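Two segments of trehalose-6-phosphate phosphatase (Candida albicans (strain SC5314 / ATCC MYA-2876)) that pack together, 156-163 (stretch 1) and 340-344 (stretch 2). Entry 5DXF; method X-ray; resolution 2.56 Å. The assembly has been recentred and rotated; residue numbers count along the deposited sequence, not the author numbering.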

# COMPACT_ATOMS: atom_id res chain seq x y z
N LEU A 156 -15.20 3.99 5.22
CA LEU A 156 -14.17 3.24 5.93
C LEU A 156 -12.76 3.83 5.77
O LEU A 156 -12.07 4.05 6.77
N TRP A 157 -12.35 4.09 4.53
CA TRP A 157 -11.04 4.69 4.25
C TRP A 157 -10.78 5.99 5.01
O TRP A 157 -9.72 6.13 5.63
N PRO A 158 -11.72 6.96 4.98
CA PRO A 158 -11.44 8.19 5.73
C PRO A 158 -11.30 7.97 7.22
O PRO A 158 -10.41 8.56 7.84
N VAL A 159 -12.16 7.15 7.80
CA VAL A 159 -12.12 6.87 9.24
C VAL A 159 -10.81 6.18 9.64
O VAL A 159 -10.17 6.58 10.61
N PHE A 160 -10.42 5.16 8.90
CA PHE A 160 -9.21 4.41 9.19
C PHE A 160 -8.00 5.30 9.08
O PHE A 160 -6.99 5.08 9.72
N HIS A 161 -8.11 6.30 8.23
CA HIS A 161 -7.04 7.26 8.02
C HIS A 161 -7.18 8.52 8.84
O HIS A 161 -6.45 9.48 8.62
N TYR A 162 -8.09 8.52 9.80
CA TYR A 162 -8.33 9.68 10.65
C TYR A 162 -8.76 10.92 9.88
O TYR A 162 -8.23 12.00 10.09
N ILE A 163 -9.69 10.75 8.96
CA ILE A 163 -10.23 11.86 8.19
C ILE A 163 -11.72 12.04 8.46
O ILE A 163 -12.54 11.21 8.06
N LEU A 340 -2.37 11.06 -5.18
CA LEU A 340 -2.69 12.40 -4.77
C LEU A 340 -3.82 12.28 -3.78
O LEU A 340 -4.95 12.04 -4.15
N ASP A 341 -3.49 12.47 -2.51
CA ASP A 341 -4.37 12.16 -1.41
C ASP A 341 -4.02 12.98 -0.20
O ASP A 341 -2.97 13.59 -0.15
N LYS A 342 -4.93 13.02 0.76
CA LYS A 342 -4.66 13.65 2.04
C LYS A 342 -3.56 12.96 2.84
O LYS A 342 -2.76 13.60 3.49
N VAL A 343 -3.55 11.63 2.81
CA VAL A 343 -2.69 10.81 3.65
C VAL A 343 -1.26 10.65 3.12
O VAL A 343 -0.33 10.50 3.90
N ARG A 344 -1.09 10.69 1.80
CA ARG A 344 0.22 10.45 1.21
C ARG A 344 1.13 11.67 1.34
O ARG A 344 2.33 11.58 1.06

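Along 340-344 the contact with 156-163 opens at Asp341, because Leu340 lies out of reach. The CA-to-CB bond of Asp341 points toward 156-163, with chi1 at -120°, between the standard wells. Its OD2 comes within 3.6 Å of Trp157 CZ2, an oblique approach to the indole that involves carbon rather than NE1 and is a packing contact. The other carboxylate oxygen, Asp341 OD1, accepts a weak hydrogen bond from the backbone N of Lys342 (3.4 Å, N-H...O angle 131°).

Lys342 also directs its CB toward the partner. From chi1 m, chi2 and chi3 t, and chi4 at 106°, the chain runs out until Lys342 NZ lies 4.0 Å from Ile163 CG2, a contact with a methyl group that offers the amine no polar partner.

Val343, buried and with chi1 m, is the centre of the packing: it has 70 Å² covered by the other stretch, the largest covered area of any residue here, and touches three side chains. Val343 CG2 meets Trp157 CZ2 at 3.7 Å, and Val343 CG1 approaches His161 CD2 at 3.5 Å and Ile163 CD1 at 4.1 Å; the imidazole is near both branches, since Val343 CG2 is also 4.2 Å from His161 CD2. All three partners point their CA-to-CB bonds toward 340-344: Trp157 with chi1 t, His161 with chi1 m, and Ile163 with chi1 m and chi2 t. The imidazole is held from within its own segment, since His161 ND1 donates to Trp157 O at 2.6 Å and 150°, and CD2 of the same ring is the atom nearest the valine.

Arg344 starts sideways, and although the end of its side chain comes nearer, it makes no contact within 4.5 Å. No hydrogen bond crosses between the segments, so the 270 Å² buried in total rests on van der Waals packing, chiefly around Val343.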

# COMPACT_ATOMS: atom_id res chain seq x y z
CB LEU A 156 -14.18 1.78 5.47
CG LEU A 156 -15.33 0.90 5.98
CD1 LEU A 156 -15.41 -0.41 5.20
CD2 LEU A 156 -15.18 0.62 7.46
CB TRP A 157 -10.86 4.93 2.74
CG TRP A 157 -9.68 5.81 2.40
CD1 TRP A 157 -9.63 7.18 2.47
CD2 TRP A 157 -8.39 5.39 1.94
NE1 TRP A 157 -8.39 7.63 2.09
CE2 TRP A 157 -7.61 6.55 1.75
CE3 TRP A 157 -7.82 4.15 1.66
CZ2 TRP A 157 -6.29 6.50 1.30
CZ3 TRP A 157 -6.52 4.10 1.22
CH2 TRP A 157 -5.77 5.26 1.05
CB PRO A 158 -12.67 9.07 5.44
CG PRO A 158 -13.24 8.52 4.20
CD PRO A 158 -13.01 7.05 4.27
CB VAL A 159 -13.31 5.99 9.67
CG1 VAL A 159 -13.12 5.49 11.10
CG2 VAL A 159 -14.61 6.77 9.55
CB PHE A 160 -9.07 3.20 8.28
CG PHE A 160 -9.99 2.09 8.62
CD1 PHE A 160 -9.63 0.79 8.38
CD2 PHE A 160 -11.21 2.34 9.19
CE1 PHE A 160 -10.48 -0.25 8.69
CE2 PHE A 160 -12.07 1.31 9.50
CZ PHE A 160 -11.70 0.01 9.25
CB HIS A 161 -6.88 7.57 6.55
CG HIS A 161 -6.41 6.40 5.76
ND1 HIS A 161 -7.26 5.40 5.34
CD2 HIS A 161 -5.18 6.05 5.33
CE1 HIS A 161 -6.57 4.50 4.68
NE2 HIS A 161 -5.31 4.87 4.65
CB TYR A 162 -7.09 9.99 11.49
CG TYR A 162 -6.71 8.92 12.48
CD1 TYR A 162 -7.52 7.82 12.68
CD2 TYR A 162 -5.55 9.01 13.20
CE1 TYR A 162 -7.18 6.84 13.59
CE2 TYR A 162 -5.19 8.04 14.11
CZ TYR A 162 -6.01 6.96 14.30
OH TYR A 162 -5.65 6.00 15.20
CB ILE A 163 -10.01 11.66 6.68
CG1 ILE A 163 -8.52 11.60 6.36
CG2 ILE A 163 -10.69 12.78 5.89
CD1 ILE A 163 -8.23 11.15 4.94
CB LEU A 340 -3.11 13.24 -5.96
CG LEU A 340 -2.04 14.11 -6.60
CD1 LEU A 340 -2.64 15.10 -7.58
CD2 LEU A 340 -1.25 14.82 -5.52
CB ASP A 341 -4.24 10.70 -1.06
CG ASP A 341 -5.53 9.98 -1.19
OD1 ASP A 341 -6.58 10.64 -1.06
OD2 ASP A 341 -5.51 8.76 -1.44
CB LYS A 342 -5.93 13.74 2.86
CG LYS A 342 -7.05 14.51 2.19
CD LYS A 342 -8.03 15.05 3.20
CE LYS A 342 -9.16 15.79 2.51
NZ LYS A 342 -10.42 15.01 2.54
CB VAL A 343 -3.29 9.41 3.84
CG1 VAL A 343 -4.46 9.47 4.80
CG2 VAL A 343 -3.72 8.81 2.50
CB ARG A 344 0.06 10.05 -0.26
CG ARG A 344 -0.58 8.69 -0.44
CD ARG A 344 0.19 7.61 0.31
NE ARG A 344 -0.37 6.28 0.10
CZ ARG A 344 0.23 5.15 0.47
NH1 ARG A 344 1.42 5.19 1.07
NH2 ARG A 344 -0.35 3.98 0.24